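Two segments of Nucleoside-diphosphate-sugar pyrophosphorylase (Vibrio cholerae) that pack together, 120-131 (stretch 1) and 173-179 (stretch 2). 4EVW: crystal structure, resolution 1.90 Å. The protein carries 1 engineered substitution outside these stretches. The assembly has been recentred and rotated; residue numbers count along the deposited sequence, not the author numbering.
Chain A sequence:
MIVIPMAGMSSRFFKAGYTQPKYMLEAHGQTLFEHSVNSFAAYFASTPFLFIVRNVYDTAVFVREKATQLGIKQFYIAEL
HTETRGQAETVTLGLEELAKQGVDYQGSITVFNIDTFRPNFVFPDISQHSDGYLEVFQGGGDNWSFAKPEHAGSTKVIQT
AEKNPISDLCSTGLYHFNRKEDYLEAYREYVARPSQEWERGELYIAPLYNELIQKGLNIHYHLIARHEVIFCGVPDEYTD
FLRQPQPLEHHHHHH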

ATOM      1  N   ASN A 120      11.770  -3.394 -10.294  1.00 25.96           N
ATOM      2  CA  ASN A 120      12.962  -3.922  -9.637  1.00 25.91           C
ATOM      3  C   ASN A 120      13.088  -3.553  -8.161  1.00 29.06           C
ATOM      4  O   ASN A 120      14.179  -3.245  -7.678  1.00 24.34           O
ATOM      5  CB  ASN A 120      14.211  -3.441 -10.392  1.00 26.93           C
ATOM      6  CG  ASN A 120      14.107  -3.666 -11.896  1.00 40.15           C
ATOM      7  OD1 ASN A 120      13.689  -4.731 -12.346  1.00 39.48           O
ATOM      8  ND2 ASN A 120      14.496  -2.660 -12.678  1.00 44.60           N
ATOM      9  N   PHE A 121      11.977  -3.584  -7.438  1.00 23.97           N
ATOM     10  CA  PHE A 121      12.017  -3.250  -6.024  1.00 25.23           C
ATOM     11  C   PHE A 121      12.891  -4.221  -5.234  1.00 23.54           C
ATOM     12  O   PHE A 121      12.854  -5.426  -5.461  1.00 23.02           O
ATOM     13  CB  PHE A 121      10.600  -3.264  -5.427  1.00 22.20           C
ATOM     14  CG  PHE A 121      10.564  -3.049  -3.935  1.00 22.47           C
ATOM     15  CD1 PHE A 121      10.614  -4.129  -3.051  1.00 18.53           C
ATOM     16  CD2 PHE A 121      10.506  -1.762  -3.412  1.00 26.34           C
ATOM     17  CE1 PHE A 121      10.605  -3.927  -1.671  1.00 20.82           C
ATOM     18  CE2 PHE A 121      10.498  -1.550  -2.034  1.00 24.95           C
ATOM     19  CZ  PHE A 121      10.548  -2.633  -1.161  1.00 21.91           C
ATOM     20  N   VAL A 122      13.683  -3.674  -4.316  1.00 21.84           N
ATOM     21  CA  VAL A 122      14.519  -4.459  -3.410  1.00 20.02           C
ATOM     22  C   VAL A 122      14.418  -3.707  -2.087  1.00 21.14           C
ATOM     23  O   VAL A 122      14.528  -2.481  -2.066  1.00 24.38           O
ATOM     24  CB  VAL A 122      16.008  -4.512  -3.841  1.00 29.67           C
ATOM     25  CG1 VAL A 122      16.822  -5.236  -2.770  1.00 32.64           C
ATOM     26  CG2 VAL A 122      16.151  -5.243  -5.176  1.00 28.73           C
ATOM     27  N   PHE A 123      14.180  -4.421  -0.989  1.00 22.11           N
ATOM     28  CA  PHE A 123      14.059  -3.763   0.310  1.00 21.39           C
ATOM     29  C   PHE A 123      15.332  -3.001   0.636  1.00 24.24           C
ATOM     30  O   PHE A 123      16.434  -3.485   0.377  1.00 23.63           O
ATOM     31  CB  PHE A 123      13.785  -4.787   1.418  1.00 22.92           C
ATOM     32  CG  PHE A 123      12.376  -5.307   1.430  1.00 24.34           C
ATOM     33  CD1 PHE A 123      11.335  -4.526   1.927  1.00 24.94           C
ATOM     34  CD2 PHE A 123      12.084  -6.566   0.918  1.00 27.00           C
ATOM     35  CE1 PHE A 123      10.023  -4.993   1.915  1.00 28.34           C
ATOM     36  CE2 PHE A 123      10.773  -7.044   0.899  1.00 30.87           C
ATOM     37  CZ  PHE A 123       9.743  -6.257   1.397  1.00 29.11           C
ATOM     38  N   PRO A 124      15.198  -1.787   1.195  1.00 22.45           N
ATOM     39  CA  PRO A 124      16.375  -0.988   1.544  1.00 24.91           C
ATOM     40  C   PRO A 124      16.967  -1.455   2.873  1.00 22.40           C
ATOM     41  O   PRO A 124      16.296  -2.112   3.665  1.00 21.44           O
ATOM     42  CB  PRO A 124      15.819   0.431   1.609  1.00 26.39           C
ATOM     43  CG  PRO A 124      14.444   0.213   2.153  1.00 25.16           C
ATOM     44  CD  PRO A 124      13.954  -1.027   1.417  1.00 21.16           C
ATOM     45  N   ASP A 125      18.230  -1.124   3.106  1.00 24.25           N
ATOM     46  CA  ASP A 125      18.900  -1.529   4.333  1.00 30.92           C
ATOM     47  C   ASP A 125      18.177  -1.032   5.591  1.00 27.39           C
ATOM     48  O   ASP A 125      18.154  -1.719   6.612  1.00 27.85           O
ATOM     49  CB  ASP A 125      20.344  -1.015   4.321  1.00 42.86           C
ATOM     50  CG  ASP A 125      21.164  -1.545   5.480  1.00 56.62           C
ATOM     51  OD1 ASP A 125      21.376  -2.776   5.543  1.00 56.56           O
ATOM     52  OD2 ASP A 125      21.594  -0.733   6.326  1.00 63.94           O
ATOM     53  N   ILE A 126      17.567   0.148   5.516  1.00 27.05           N
ATOM     54  CA  ILE A 126      16.886   0.701   6.684  1.00 25.28           C
ATOM     55  C   ILE A 126      15.767  -0.214   7.191  1.00 24.67           C
ATOM     56  O   ILE A 126      15.394  -0.149   8.362  1.00 24.86           O
ATOM     57  CB  ILE A 126      16.328   2.138   6.393  1.00 28.74           C
ATOM     58  CG1 ILE A 126      15.872   2.797   7.702  1.00 29.62           C
ATOM     59  CG2 ILE A 126      15.175   2.080   5.392  1.00 24.08           C
ATOM     60  CD1 ILE A 126      16.962   2.876   8.771  1.00 29.06           C
ATOM     61  N   SER A 127      15.256  -1.089   6.327  1.00 22.36           N
ATOM     62  CA  SER A 127      14.180  -1.994   6.740  1.00 22.48           C
ATOM     63  C   SER A 127      14.668  -3.015   7.766  1.00 26.43           C
ATOM     64  O   SER A 127      13.865  -3.644   8.457  1.00 29.98           O
ATOM     65  CB  SER A 127      13.568  -2.714   5.528  1.00 23.72           C
ATOM     66  OG  SER A 127      14.455  -3.665   4.962  1.00 26.07           O
ATOM     67  N   GLN A 128      15.986  -3.173   7.871  1.00 24.81           N
ATOM     68  CA  GLN A 128      16.566  -4.110   8.831  1.00 30.12           C
ATOM     69  C   GLN A 128      17.017  -3.386  10.098  1.00 31.53           C
ATOM     70  O   GLN A 128      17.490  -4.021  11.040  1.00 32.14           O
ATOM     71  CB  GLN A 128      17.778  -4.829   8.221  1.00 35.95           C
ATOM     72  CG  GLN A 128      17.471  -5.741   7.043  1.00 42.48           C
ATOM     73  CD  GLN A 128      18.735  -6.221   6.339  1.00 60.36           C
ATOM     74  OE1 GLN A 128      18.853  -6.120   5.117  1.00 65.84           O
ATOM     75  NE2 GLN A 128      19.684  -6.745   7.109  1.00 65.13           N
ATOM     76  N   HIS A 129      16.865  -2.065  10.126  1.00 27.59           N
ATOM     77  CA  HIS A 129      17.302  -1.274  11.274  1.00 29.75           C
ATOM     78  C   HIS A 129      16.267  -0.246  11.722  1.00 30.18           C
ATOM     79  O   HIS A 129      16.619   0.850  12.161  1.00 31.58           O
ATOM     80  CB  HIS A 129      18.607  -0.559  10.922  1.00 33.16           C
ATOM     81  CG  HIS A 129      19.702  -1.486  10.498  1.00 38.53           C
ATOM     82  ND1 HIS A 129      20.399  -2.273  11.391  1.00 42.08           N
ATOM     83  CD2 HIS A 129      20.194  -1.782   9.273  1.00 42.83           C
ATOM     84  CE1 HIS A 129      21.273  -3.013  10.734  1.00 45.35           C
ATOM     85  NE2 HIS A 129      21.168  -2.735   9.446  1.00 45.19           N
ATOM     86  N   SER A 130      14.994  -0.603  11.613  1.00 27.41           N
ATOM     87  CA  SER A 130      13.914   0.300  11.995  1.00 25.03           C
ATOM     88  C   SER A 130      12.670  -0.500  12.336  1.00 25.21           C
ATOM     89  O   SER A 130      12.580  -1.685  12.019  1.00 24.30           O
ATOM     90  CB  SER A 130      13.603   1.265  10.846  1.00 25.56           C
ATOM     91  OG  SER A 130      13.184   0.565   9.685  1.00 26.44           O
ATOM     92  N   ASP A 131      11.709   0.144  12.990  1.00 22.50           N
ATOM     93  CA  ASP A 131      10.470  -0.537  13.338  1.00 23.27           C
ATOM     94  C   ASP A 131       9.499  -0.428  12.169  1.00 23.64           C
ATOM     95  O   ASP A 131       8.479  -1.121  12.121  1.00 20.06           O
ATOM     96  CB  ASP A 131       9.860   0.077  14.602  1.00 22.12           C
ATOM     97  CG  ASP A 131      10.678  -0.235  15.847  1.00 33.74           C
ATOM     98  OD1 ASP A 131      10.966  -1.430  16.076  1.00 38.80           O
ATOM     99  OD2 ASP A 131      11.030   0.703  16.594  1.00 30.12           O
ATOM    100  N   GLY A 173       3.351   5.183  -1.600  1.00 24.90           N
ATOM    101  CA  GLY A 173       2.269   4.248  -1.356  1.00 24.33           C
ATOM    102  C   GLY A 173       2.789   2.943  -0.781  1.00 27.20           C
ATOM    103  O   GLY A 173       2.026   1.996  -0.580  1.00 27.01           O
ATOM    104  N   LEU A 174       4.096   2.874  -0.538  1.00 21.94           N
ATOM    105  CA  LEU A 174       4.679   1.674   0.053  1.00 18.01           C
ATOM    106  C   LEU A 174       4.934   1.993   1.520  1.00 19.40           C
ATOM    107  O   LEU A 174       5.714   2.890   1.846  1.00 21.71           O
ATOM    108  CB  LEU A 174       5.984   1.285  -0.649  1.00 17.59           C
ATOM    109  CG  LEU A 174       6.519  -0.066  -0.163  1.00 24.03           C
ATOM    110  CD1 LEU A 174       7.074  -0.861  -1.334  1.00 32.38           C
ATOM    111  CD2 LEU A 174       7.565   0.155   0.918  1.00 26.42           C
ATOM    112  N   TYR A 175       4.248   1.266   2.397  1.00 16.73           N
ATOM    113  CA  TYR A 175       4.348   1.456   3.836  1.00 16.38           C
ATOM    114  C   TYR A 175       4.796   0.159   4.485  1.00 20.42           C
ATOM    115  O   TYR A 175       4.074  -0.838   4.455  1.00 21.00           O
ATOM    116  CB  TYR A 175       2.986   1.842   4.411  1.00 14.95           C
ATOM    117  CG  TYR A 175       2.362   3.032   3.737  1.00 20.16           C
ATOM    118  CD1 TYR A 175       1.322   2.876   2.818  1.00 23.34           C
ATOM    119  CD2 TYR A 175       2.810   4.319   4.016  1.00 18.29           C
ATOM    120  CE1 TYR A 175       0.742   3.980   2.196  1.00 27.12           C
ATOM    121  CE2 TYR A 175       2.243   5.426   3.402  1.00 22.62           C
ATOM    122  CZ  TYR A 175       1.211   5.252   2.496  1.00 26.64           C
ATOM    123  OH  TYR A 175       0.646   6.352   1.899  1.00 26.85           O
ATOM    124  N   HIS A 176       5.976   0.179   5.087  1.00 17.42           N
ATOM    125  CA  HIS A 176       6.513  -1.012   5.717  1.00 17.80           C
ATOM    126  C   HIS A 176       6.431  -0.949   7.238  1.00 17.90           C
ATOM    127  O   HIS A 176       6.662   0.104   7.838  1.00 18.13           O
ATOM    128  CB  HIS A 176       7.975  -1.200   5.291  1.00 17.22           C
ATOM    129  CG  HIS A 176       8.609  -2.441   5.842  1.00 18.58           C
ATOM    130  ND1 HIS A 176       8.373  -3.694   5.317  1.00 22.25           N
ATOM    131  CD2 HIS A 176       9.463  -2.618   6.875  1.00 22.88           C
ATOM    132  CE1 HIS A 176       9.062  -4.591   6.003  1.00 20.55           C
ATOM    133  NE2 HIS A 176       9.731  -3.966   6.954  1.00 24.20           N
ATOM    134  N   PHE A 177       6.079  -2.083   7.842  1.00 14.31           N
ATOM    135  CA  PHE A 177       6.006  -2.223   9.297  1.00 18.63           C
ATOM    136  C   PHE A 177       6.781  -3.488   9.646  1.00 19.79           C
ATOM    137  O   PHE A 177       6.516  -4.555   9.088  1.00 16.26           O
ATOM    138  CB  PHE A 177       4.559  -2.372   9.774  1.00 18.77           C
ATOM    139  CG  PHE A 177       3.680  -1.211   9.411  1.00 18.37           C
ATOM    140  CD1 PHE A 177       3.165  -1.091   8.129  1.00 16.38           C
ATOM    141  CD2 PHE A 177       3.381  -0.231  10.350  1.00 18.95           C
ATOM    142  CE1 PHE A 177       2.359  -0.008   7.780  1.00 22.38           C
ATOM    143  CE2 PHE A 177       2.575   0.859  10.015  1.00 20.38           C
ATOM    144  CZ  PHE A 177       2.063   0.969   8.726  1.00 21.41           C
ATOM    145  N   ASN A 178       7.735  -3.375  10.566  1.00 17.41           N
ATOM    146  CA  ASN A 178       8.542  -4.531  10.950  1.00 17.69           C
ATOM    147  C   ASN A 178       7.728  -5.632  11.637  1.00 20.62           C
ATOM    148  O   ASN A 178       8.069  -6.810  11.536  1.00 20.19           O
ATOM    149  CB  ASN A 178       9.693  -4.092  11.864  1.00 22.59           C
ATOM    150  CG  ASN A 178      10.702  -5.199  12.093  1.00 26.64           C
ATOM    151  OD1 ASN A 178      11.179  -5.820  11.142  1.00 27.15           O
ATOM    152  ND2 ASN A 178      11.033  -5.449  13.354  1.00 30.03           N
ATOM    153  N   ARG A 179       6.656  -5.250  12.328  1.00 17.90           N
ATOM    154  CA  ARG A 179       5.801  -6.221  13.018  1.00 18.63           C
ATOM    155  C   ARG A 179       4.322  -5.999  12.733  1.00 20.98           C
ATOM    156  O   ARG A 179       3.815  -4.888  12.878  1.00 20.12           O
ATOM    157  CB  ARG A 179       6.025  -6.158  14.533  1.00 21.11           C
ATOM    158  CG  ARG A 179       7.418  -6.586  14.972  1.00 32.51           C
ATOM    159  CD  ARG A 179       7.529  -6.672  16.491  1.00 44.04           C
ATOM    160  NE  ARG A 179       8.743  -7.374  16.898  1.00 56.25           N
ATOM    161  CZ  ARG A 179       8.763  -8.577  17.464  1.00 60.74           C
ATOM    162  NH1 ARG A 179       7.628  -9.222  17.703  1.00 60.98           N
ATOM    163  NH2 ARG A 179       9.920  -9.142  17.783  1.00 58.02           N
TER
HETATM  164  O   HOH W   1      11.466  -5.161   8.636  1.00 37.28           O
HETATM  165  O   HOH W   2       6.635  -2.619  13.287  1.00 25.51           O
HETATM  166  O   HOH W   3       9.955  -3.789  15.465  1.00 35.81           O

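Three ordered waters do most of the polar work in this contact, and a single direct hydrogen bond ties the two backbones together. The most heavily engaged of the three is water 1, which collects three partners at once: it donates to Ser127 O at 2.8 Å and to Asn178 OD1 at 2.6 Å, and it lies 2.7 Å from His176 NE2. With Ser127 O and Asn178 OD1 themselves 4.4 Å apart, two acceptors that could not bond to each other are reconciled by a molecule able to offer a proton to both. The principle is general: where an irregular segment packs on a strand, backbone groups rarely fall into register, and water fills the polar gaps that a regular ladder would have closed.

The backbone geometry makes the case plainly. Residues 174-177 form a strand, whereas the opposing stretch is loop interrupted by a short 3-10 segment, and the distance between chains varies greatly along the contact. Phe121 CA and Leu174 CA are 10.7 Å apart, a spacing bridged by side chains; Asp131 CA and Asn178 CA are only 5.0 Å apart, close enough for main chain to meet main chain. Here Asn178 N donates to Asp131 O at 2.8 Å, with a nearly straight angle of 165° at the hydrogen. The same carbonyl serves the solvent as well, for water 2 donates to Asp131 O at 2.6 Å and accepts from Arg179 N at 2.8 Å. One acceptor thus holds two successive amides of the other stretch, the first directly and the second through water.

Side chains reinforce this end of the contact. The CA-to-CB bond of Asp131 points away from the other stretch, yet water 3 brings its carboxylate into play, donating to Asp131 OD1 at 2.6 Å and accepting from Asn178 ND2 at 2.9 Å. The amide of Asn178 therefore uses its two unlike ends in complementary ways, its oxygen receiving a proton from water 1 and its nitrogen giving one to water 3.

Where the chains diverge, the chemistry turns apolar. Phe121 and Leu174 both direct their CB atoms toward the opposite stretch, and Phe121 CE2 meets Leu174 CD1 at 3.6 Å, a van der Waals contact between two buried side chains. Between this pair and the polar end lies His176, whose ring is approached by Phe123 and Ser127. The Phe123 and His176 rings are oblique, their planes at 59° and centroids 5.7 Å apart; Phe123 reaches inward from a sideways CB. Ser127 CB comes within 4.3 Å of His176 NE2.

The loop also braces itself. Ser127 N and Ser127 OG both donate to Pro124 O, at 3.0 and 2.7 Å, and Ser130 OG donates to Ile126 O at 2.7 Å. By satisfying these carbonyls internally, the serines help hold the turn that leads to Asp131.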